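PDB 3U52: phenol hydroxylase component phN from Pseudomonas stutzeri, which probably hydroxylates phenol and related aromatics at a diiron centre, as the oxygenase component of a multicomponent monooxygenase. Local coordinates for residues A66-K71 and G226-S231; H419-H424 and R428-S433. All coordinates share one frame; numbering follows the deposited sequence.

Interaction 1 (A66-K71 and G226-S231); sequences AEKEKK and GFSAQS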
ATOM      1  N   ALA A  66       5.760  -9.523   6.292  1.00 18.70           N
ATOM      2  CA  ALA A  66       6.303  -8.614   5.280  1.00 20.41           C
ATOM      3  C   ALA A  66       5.196  -8.127   4.327  1.00 21.21           C
ATOM      4  O   ALA A  66       5.169  -6.951   3.946  1.00 21.54           O
ATOM      5  CB  ALA A  66       7.443  -9.241   4.509  1.00 20.71           C
ATOM      6  N   GLU A  67       4.257  -9.012   4.018  1.00 22.44           N
ATOM      7  CA  GLU A  67       3.101  -8.685   3.151  1.00 23.75           C
ATOM      8  C   GLU A  67       2.177  -7.624   3.775  1.00 23.37           C
ATOM      9  O   GLU A  67       1.828  -6.634   3.090  1.00 20.77           O
ATOM     10  CB  GLU A  67       2.331  -9.944   2.723  1.00 24.48           C
ATOM     11  CG  GLU A  67       1.101  -9.677   1.821  1.00 33.29           C
ATOM     12  CD  GLU A  67       1.453  -9.213   0.365  1.00 43.09           C
ATOM     13  OE1 GLU A  67       2.650  -9.307  -0.049  1.00 45.80           O
ATOM     14  OE2 GLU A  67       0.519  -8.763  -0.375  1.00 47.14           O
ATOM     15  N   LYS A  68       1.839  -7.800   5.059  1.00 21.84           N
ATOM     16  CA  LYS A  68       1.043  -6.837   5.808  1.00 22.62           C
ATOM     17  C   LYS A  68       1.762  -5.489   5.914  1.00 23.12           C
ATOM     18  O   LYS A  68       1.136  -4.430   5.704  1.00 22.20           O
ATOM     19  CB  LYS A  68       0.761  -7.361   7.222  1.00 22.70           C
ATOM     20  CG  LYS A  68       0.028  -8.744   7.210  1.00 28.32           C
ATOM     21  CD  LYS A  68       0.190  -9.530   8.579  1.00 33.89           C
ATOM     22  CE  LYS A  68      -0.240  -8.711   9.778  1.00 31.53           C
ATOM     23  NZ  LYS A  68      -1.689  -8.505   9.582  1.00 34.83           N
ATOM     24  N   GLU A  69       3.062  -5.521   6.263  1.00 23.04           N
ATOM     25  CA  GLU A  69       3.889  -4.295   6.365  1.00 24.23           C
ATOM     26  C   GLU A  69       4.022  -3.466   5.081  1.00 23.86           C
ATOM     27  O   GLU A  69       3.958  -2.229   5.122  1.00 24.58           O
ATOM     28  CB  GLU A  69       5.295  -4.603   6.895  1.00 24.36           C
ATOM     29  CG  GLU A  69       5.340  -5.083   8.349  1.00 29.45           C
ATOM     30  CD  GLU A  69       5.198  -3.949   9.353  1.00 36.87           C
ATOM     31  OE1 GLU A  69       4.108  -3.798   9.972  1.00 37.11           O
ATOM     32  OE2 GLU A  69       6.190  -3.200   9.525  1.00 43.72           O
ATOM     33  N   LYS A  70       4.290  -4.130   3.971  1.00 22.47           N
ATOM     34  CA  LYS A  70       4.403  -3.448   2.703  1.00 22.98           C
ATOM     35  C   LYS A  70       3.084  -2.715   2.370  1.00 21.66           C
ATOM     36  O   LYS A  70       3.112  -1.588   1.930  1.00 20.95           O
ATOM     37  CB  LYS A  70       4.873  -4.405   1.617  1.00 23.54           C
ATOM     38  CG  LYS A  70       5.199  -3.679   0.262  1.00 30.05           C
ATOM     39  CD  LYS A  70       6.555  -4.142  -0.420  1.00 40.04           C
ATOM     40  CE  LYS A  70       6.476  -5.593  -1.014  1.00 44.71           C
ATOM     41  NZ  LYS A  70       7.345  -5.833  -2.257  1.00 48.95           N
ATOM     42  N   LYS A  71       1.947  -3.350   2.677  1.00 21.58           N
ATOM     43  CA  LYS A  71       0.622  -2.740   2.484  1.00 22.23           C
ATOM     44  C   LYS A  71       0.334  -1.569   3.432  1.00 21.71           C
ATOM     45  O   LYS A  71      -0.157  -0.534   2.976  1.00 20.16           O
ATOM     46  CB  LYS A  71      -0.500  -3.782   2.490  1.00 21.55           C
ATOM     47  CG  LYS A  71      -0.342  -4.804   1.335  1.00 26.59           C
ATOM     48  CD  LYS A  71      -1.602  -5.635   1.063  1.00 33.18           C
ATOM     49  CE  LYS A  71      -1.980  -6.523   2.243  1.00 38.86           C
ATOM     50  NZ  LYS A  71      -2.520  -7.865   1.771  1.00 45.95           N
ATOM     51  N   GLY A 226      -4.988  -0.635  12.955  1.00 22.68           N
ATOM     52  CA  GLY A 226      -5.916  -1.632  13.619  1.00 22.87           C
ATOM     53  C   GLY A 226      -6.242  -2.880  12.797  1.00 24.00           C
ATOM     54  O   GLY A 226      -6.126  -4.027  13.293  1.00 22.96           O
ATOM     55  N   PHE A 227      -6.630  -2.694  11.540  1.00 24.50           N
ATOM     56  CA  PHE A 227      -6.788  -3.848  10.642  1.00 26.62           C
ATOM     57  C   PHE A 227      -5.535  -4.701  10.578  1.00 25.75           C
ATOM     58  O   PHE A 227      -5.631  -5.900  10.637  1.00 26.33           O
ATOM     59  CB  PHE A 227      -7.209  -3.461   9.193  1.00 28.21           C
ATOM     60  CG  PHE A 227      -8.676  -3.038   9.064  1.00 32.31           C
ATOM     61  CD1 PHE A 227      -9.015  -1.806   8.494  1.00 36.34           C
ATOM     62  CD2 PHE A 227      -9.697  -3.849   9.539  1.00 36.85           C
ATOM     63  CE1 PHE A 227     -10.368  -1.385   8.395  1.00 38.33           C
ATOM     64  CE2 PHE A 227     -11.051  -3.441   9.452  1.00 41.03           C
ATOM     65  CZ  PHE A 227     -11.380  -2.202   8.871  1.00 36.65           C
ATOM     66  N   SER A 228      -4.373  -4.067  10.443  1.00 26.87           N
ATOM     67  CA  SER A 228      -3.083  -4.762  10.398  1.00 27.36           C
ATOM     68  C   SER A 228      -2.707  -5.590  11.668  1.00 27.85           C
ATOM     69  O   SER A 228      -2.017  -6.635  11.606  1.00 28.00           O
ATOM     70  CB  SER A 228      -2.015  -3.726  10.168  1.00 27.58           C
ATOM     71  OG  SER A 228      -1.007  -4.332   9.437  1.00 31.38           O
ATOM     72  N   ALA A 229      -3.179  -5.121  12.814  1.00 26.78           N
ATOM     73  CA  ALA A 229      -2.880  -5.752  14.068  1.00 26.28           C
ATOM     74  C   ALA A 229      -3.846  -6.886  14.421  1.00 26.68           C
ATOM     75  O   ALA A 229      -3.542  -7.645  15.325  1.00 26.99           O
ATOM     76  CB  ALA A 229      -2.868  -4.716  15.160  1.00 25.19           C
ATOM     77  N   GLN A 230      -4.979  -7.024  13.713  1.00 26.21           N
ATOM     78  CA  GLN A 230      -5.952  -8.106  14.006  1.00 26.85           C
ATOM     79  C   GLN A 230      -5.400  -9.529  14.023  1.00 26.06           C
ATOM     80  O   GLN A 230      -5.606 -10.246  15.008  1.00 25.65           O
ATOM     81  CB  GLN A 230      -7.165  -8.054  13.088  1.00 28.11           C
ATOM     82  CG  GLN A 230      -8.102  -6.933  13.497  1.00 31.29           C
ATOM     83  CD  GLN A 230      -9.315  -6.855  12.592  1.00 39.53           C
ATOM     84  OE1 GLN A 230      -9.197  -7.043  11.385  1.00 39.21           O
ATOM     85  NE2 GLN A 230     -10.490  -6.591  13.174  1.00 40.89           N
ATOM     86  N   SER A 231      -4.702  -9.932  12.967  1.00 25.38           N
ATOM     87  CA  SER A 231      -4.110 -11.265  12.942  1.00 26.18           C
ATOM     88  C   SER A 231      -3.088 -11.466  14.069  1.00 26.38           C
ATOM     89  O   SER A 231      -2.947 -12.558  14.585  1.00 26.94           O
ATOM     90  CB  SER A 231      -3.509 -11.605  11.572  1.00 27.23           C
ATOM     91  OG  SER A 231      -2.487 -10.693  11.221  1.00 30.06           O
TER
HETATM   92  O   HOH W   1      -2.150  -4.145   6.147  1.00 35.96           O

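Interaction 2 (H419-H424 and R428-S433); sequences HRQIEH and RYHFCS. With ZN (zinc ion), chain I.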
ATOM      1  N   HIS A 419     -13.148   6.673  49.029  1.00 18.67           N
ATOM      2  CA  HIS A 419     -11.835   6.751  49.715  1.00 21.42           C
ATOM      3  C   HIS A 419     -11.711   5.672  50.794  1.00 20.78           C
ATOM      4  O   HIS A 419     -12.689   5.392  51.518  1.00 19.78           O
ATOM      5  CB  HIS A 419     -11.582   8.178  50.284  1.00 20.93           C
ATOM      6  CG  HIS A 419     -10.402   8.291  51.221  1.00 25.68           C
ATOM      7  ND1 HIS A 419     -10.508   8.076  52.581  1.00 26.25           N
ATOM      8  CD2 HIS A 419      -9.088   8.548  50.982  1.00 24.78           C
ATOM      9  CE1 HIS A 419      -9.314   8.196  53.141  1.00 26.40           C
ATOM     10  NE2 HIS A 419      -8.437   8.495  52.196  1.00 27.46           N
ATOM     11  N   ARG A 420     -10.506   5.072  50.879  1.00 20.15           N
ATOM     12  CA  ARG A 420     -10.135   4.177  51.987  1.00 20.26           C
ATOM     13  C   ARG A 420      -8.750   4.575  52.473  1.00 20.84           C
ATOM     14  O   ARG A 420      -7.935   5.148  51.687  1.00 20.47           O
ATOM     15  CB  ARG A 420     -10.105   2.713  51.531  1.00 20.97           C
ATOM     16  CG  ARG A 420     -11.392   2.179  50.941  1.00 21.15           C
ATOM     17  CD  ARG A 420     -12.507   2.080  51.985  1.00 24.99           C
ATOM     18  NE  ARG A 420     -13.730   1.571  51.343  1.00 23.98           N
ATOM     19  CZ  ARG A 420     -14.760   2.315  50.922  1.00 24.83           C
ATOM     20  NH1 ARG A 420     -14.796   3.641  51.048  1.00 25.33           N
ATOM     21  NH2 ARG A 420     -15.782   1.714  50.356  1.00 31.65           N
ATOM     22  N   GLN A 421      -8.469   4.323  53.763  1.00 21.78           N
ATOM     23  CA  GLN A 421      -7.123   4.622  54.301  1.00 22.33           C
ATOM     24  C   GLN A 421      -6.754   3.597  55.339  1.00 23.59           C
ATOM     25  O   GLN A 421      -7.626   2.966  55.963  1.00 23.06           O
ATOM     26  CB  GLN A 421      -6.960   6.060  54.847  1.00 24.01           C
ATOM     27  CG  GLN A 421      -7.581   6.377  56.214  1.00 25.02           C
ATOM     28  CD  GLN A 421      -7.359   7.810  56.615  1.00 30.14           C
ATOM     29  OE1 GLN A 421      -8.208   8.664  56.362  1.00 33.52           O
ATOM     30  NE2 GLN A 421      -6.204   8.099  57.209  1.00 25.68           N
ATOM     31  N   ILE A 422      -5.464   3.424  55.509  1.00 24.16           N
ATOM     32  CA  ILE A 422      -4.957   2.383  56.369  1.00 26.69           C
ATOM     33  C   ILE A 422      -3.715   2.952  57.058  1.00 27.12           C
ATOM     34  O   ILE A 422      -3.201   3.991  56.648  1.00 25.68           O
ATOM     35  CB  ILE A 422      -4.730   1.096  55.502  1.00 27.82           C
ATOM     36  CG1 ILE A 422      -5.564  -0.109  55.988  1.00 32.63           C
ATOM     37  CG2 ILE A 422      -3.282   0.929  54.972  1.00 27.91           C
ATOM     38  CD1 ILE A 422      -4.862  -1.157  56.937  1.00 38.44           C
ATOM     39  N   GLU A 423      -3.312   2.318  58.153  1.00 27.62           N
ATOM     40  CA  GLU A 423      -2.010   2.525  58.757  1.00 29.43           C
ATOM     41  C   GLU A 423      -1.211   1.269  58.509  1.00 28.16           C
ATOM     42  O   GLU A 423      -1.698   0.149  58.726  1.00 28.05           O
ATOM     43  CB  GLU A 423      -2.146   2.741  60.256  1.00 29.93           C
ATOM     44  CG  GLU A 423      -2.923   3.948  60.582  1.00 35.34           C
ATOM     45  CD  GLU A 423      -3.009   4.170  62.063  1.00 45.49           C
ATOM     46  OE1 GLU A 423      -1.943   4.465  62.687  1.00 49.26           O
ATOM     47  OE2 GLU A 423      -4.139   4.053  62.600  1.00 49.09           O
ATOM     48  N   HIS A 424      -0.011   1.457  57.980  1.00 26.65           N
ATOM     49  CA  HIS A 424       0.889   0.339  57.793  1.00 27.02           C
ATOM     50  C   HIS A 424       2.274   0.692  58.349  1.00 26.71           C
ATOM     51  O   HIS A 424       2.961   1.581  57.808  1.00 26.31           O
ATOM     52  CB  HIS A 424       1.027  -0.025  56.316  1.00 25.89           C
ATOM     53  CG  HIS A 424       1.859  -1.243  56.092  1.00 26.57           C
ATOM     54  ND1 HIS A 424       3.166  -1.182  55.659  1.00 26.70           N
ATOM     55  CD2 HIS A 424       1.580  -2.559  56.274  1.00 26.58           C
ATOM     56  CE1 HIS A 424       3.668  -2.405  55.592  1.00 23.78           C
ATOM     57  NE2 HIS A 424       2.724  -3.258  55.952  1.00 30.67           N
ATOM     58  N   ARG A 428       0.692   6.351  56.972  1.00 20.71           N
ATOM     59  CA  ARG A 428      -0.706   6.292  56.544  1.00 19.54           C
ATOM     60  C   ARG A 428      -0.677   6.193  55.009  1.00 19.07           C
ATOM     61  O   ARG A 428       0.182   6.817  54.376  1.00 17.63           O
ATOM     62  CB  ARG A 428      -1.483   7.535  56.948  1.00 19.58           C
ATOM     63  CG  ARG A 428      -1.345   7.936  58.476  1.00 22.88           C
ATOM     64  CD  ARG A 428      -2.330   9.061  58.796  1.00 26.31           C
ATOM     65  NE  ARG A 428      -2.283   9.334  60.223  1.00 29.56           N
ATOM     66  CZ  ARG A 428      -2.892   8.599  61.162  1.00 30.62           C
ATOM     67  NH1 ARG A 428      -3.648   7.565  60.851  1.00 26.64           N
ATOM     68  NH2 ARG A 428      -2.750   8.936  62.438  1.00 31.44           N
ATOM     69  N   TYR A 429      -1.597   5.431  54.449  1.00 17.26           N
ATOM     70  CA  TYR A 429      -1.683   5.246  52.974  1.00 18.53           C
ATOM     71  C   TYR A 429      -3.134   5.355  52.624  1.00 18.64           C
ATOM     72  O   TYR A 429      -3.983   4.966  53.441  1.00 19.40           O
ATOM     73  CB  TYR A 429      -1.145   3.888  52.511  1.00 17.19           C
ATOM     74  CG  TYR A 429       0.320   3.774  52.834  1.00 17.49           C
ATOM     75  CD1 TYR A 429       1.287   4.387  52.041  1.00 16.19           C
ATOM     76  CD2 TYR A 429       0.729   3.093  53.995  1.00 20.46           C
ATOM     77  CE1 TYR A 429       2.673   4.316  52.387  1.00 17.93           C
ATOM     78  CE2 TYR A 429       2.081   3.046  54.370  1.00 20.85           C
ATOM     79  CZ  TYR A 429       3.031   3.666  53.569  1.00 21.36           C
ATOM     80  OH  TYR A 429       4.344   3.548  53.926  1.00 18.31           O
ATOM     81  N   HIS A 430      -3.402   5.854  51.414  1.00 17.81           N
ATOM     82  CA  HIS A 430      -4.767   6.113  50.934  1.00 17.63           C
ATOM     83  C   HIS A 430      -5.026   5.442  49.570  1.00 18.42           C
ATOM     84  O   HIS A 430      -4.108   5.320  48.720  1.00 17.84           O
ATOM     85  CB  HIS A 430      -5.012   7.620  50.804  1.00 17.70           C
ATOM     86  CG  HIS A 430      -4.757   8.371  52.083  1.00 21.49           C
ATOM     87  ND1 HIS A 430      -5.766   8.706  52.955  1.00 23.07           N
ATOM     88  CD2 HIS A 430      -3.599   8.731  52.688  1.00 22.59           C
ATOM     89  CE1 HIS A 430      -5.247   9.306  54.016  1.00 24.97           C
ATOM     90  NE2 HIS A 430      -3.934   9.331  53.879  1.00 24.71           N
ATOM     91  N   PHE A 431      -6.297   5.085  49.355  1.00 18.32           N
ATOM     92  CA  PHE A 431      -6.762   4.322  48.170  1.00 17.32           C
ATOM     93  C   PHE A 431      -8.061   4.904  47.614  1.00 17.70           C
ATOM     94  O   PHE A 431      -8.819   5.541  48.350  1.00 17.98           O
ATOM     95  CB  PHE A 431      -6.956   2.844  48.555  1.00 16.48           C
ATOM     96  CG  PHE A 431      -5.792   2.294  49.313  1.00 17.09           C
ATOM     97  CD1 PHE A 431      -4.614   1.949  48.649  1.00 15.72           C
ATOM     98  CD2 PHE A 431      -5.814   2.254  50.705  1.00 17.35           C
ATOM     99  CE1 PHE A 431      -3.472   1.518  49.383  1.00 16.83           C
ATOM    100  CE2 PHE A 431      -4.684   1.773  51.451  1.00 16.86           C
ATOM    101  CZ  PHE A 431      -3.527   1.441  50.794  1.00 17.29           C
ATOM    102  N   CYS A 432      -8.341   4.624  46.334  1.00 18.93           N
ATOM    103  CA  CYS A 432      -9.591   5.089  45.699  1.00 17.06           C
ATOM    104  C   CYS A 432     -10.788   4.132  45.963  1.00 17.32           C
ATOM    105  O   CYS A 432     -11.938   4.486  45.623  1.00 18.86           O
ATOM    106  CB  CYS A 432      -9.364   5.176  44.200  1.00 16.54           C
ATOM    107  SG  CYS A 432      -9.010   3.537  43.462  1.00 17.67           S
ATOM    108  N   SER A 433     -10.532   2.950  46.518  1.00 16.67           N
ATOM    109  CA  SER A 433     -11.509   1.869  46.580  1.00 17.38           C
ATOM    110  C   SER A 433     -11.027   0.708  47.450  1.00 18.01           C
ATOM    111  O   SER A 433      -9.854   0.632  47.792  1.00 17.55           O
ATOM    112  CB  SER A 433     -11.699   1.288  45.186  1.00 17.38           C
ATOM    113  OG  SER A 433     -10.408   0.873  44.703  1.00 19.67           O
TER
HETATM  114 ZN    ZN I 514      -6.780   2.853  43.069  1.00 19.70          ZN
HETATM  115  O   HOH W   2      -4.542   6.143  58.135  1.00 31.07           O
HETATM  116  O   HOH W   3       4.935   1.967  55.767  1.00 21.35           O

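Interaction 1 (A66-K71 and G226-S231)
K68 reaches from helix 58-81 to helix 220-250 and places its ammonium group between two serines. NZ donates to the backbone O of S228 at 2.8 Å. It donates a second bond, also 2.8 Å, to the side-chain OG of S231. One charged nitrogen is thus gripped by two oxygens, from residues about one helical turn apart. The S228 carbonyl takes the bond at a C=O...N angle of 132°, with the nitrogen tilted somewhat out of the carbonyl plane. S231 turns its OG into the position between its own backbone N and carbonyl carbon (chi1 60°), where it meets the amine. The lysine does not arrive fully stretched: bends at chi3 and chi4 curl its end onto the two acceptors. CE follows and lies 3.3 Å from both the S228 O and the S231 OG.

Beside this grip the helices come close, with the CA atoms of K68 and S228 6.5 Å apart. The OG of S228 stands 4.1 Å from CB of K68. A water links the K68 O and the S228 OG, weakly on both sides.

R140 of helix 125-155 touches both K68 and S228, and forms a salt bridge with OE1 of E69. E67 OE1 pairs with K70 of the second subunit, so helix 58-81 also faces the dimer partner.

This is a small polar helix-to-helix contact in the helical bundle of a diiron hydroxylase: helix 220-250 also carries the iron ligands E233 and H236.

Interaction 2 (H419-H424 and R428-S433)
H419 and H430 meet rim to rim, and a hydrogen bond joins NE2 of H419 to ND1 of H430 at 2.8 Å. It is nearly straight (166°), and either nitrogen could be the donor. The rings are inclined by 35°, with neither over the other's face. CG of H419 lies anti to its backbone N (chi1 169°), which swings the ring round to its partner. NE2 of H430 bonds the backbone of another protein's chain. With an alanine in place of H419, ND1 of H430 would probably lose this mate and its ring would be less firmly oriented.

The close-packed part runs on from here. R420 pairs with F431, and I422 with Y429, each through two backbone hydrogen bonds. On the face of these four residues, CG2 of I422 meets the edge of the F431 ring at CE2, 3.9 Å away. F440 of helix 434-442 packs against the rings of F431 and Y429.

The other end is looser. E423 is exposed, and its OE2 makes a long salt bridge, 4.0 Å, to NH1 of R428. The stronger partner of R428 is an acidic side chain of another protein's chain. A water bonds Q421 NE2, I422 O and R428 NH1; Q421 NE2 also bonds a polar side chain of another protein's chain.

Past the second strand, C432 SG binds zinc at 2.4 Å, with C399, C402 and C436 completing the site. S433 caps the next helix through the N of C436. The antiparallel hairpin, the helix after it and the four-cysteine zinc site are consistent with a zinc-binding YHS domain.

Overall arrangement
Interaction 1 closes before interaction 2 opens along the chain. Their centres are 45 Å apart, and their nearest atoms about 30 Å apart, on opposite sides of the chain's centre. They share no helix or strand. Interaction 1 joins helices 58-81 and 220-250 across a long sequence separation, in the hydroxylase part of the chain that also holds the iron ligands. Interaction 2 is local: neighbouring strands 417-424 and 427-431 form a hairpin in the YHS domain, beside the zinc. The iron and zinc centres therefore belong to distinct parts of a mostly helical chain. Both contacts also lie close to other chains of the six-chain assembly.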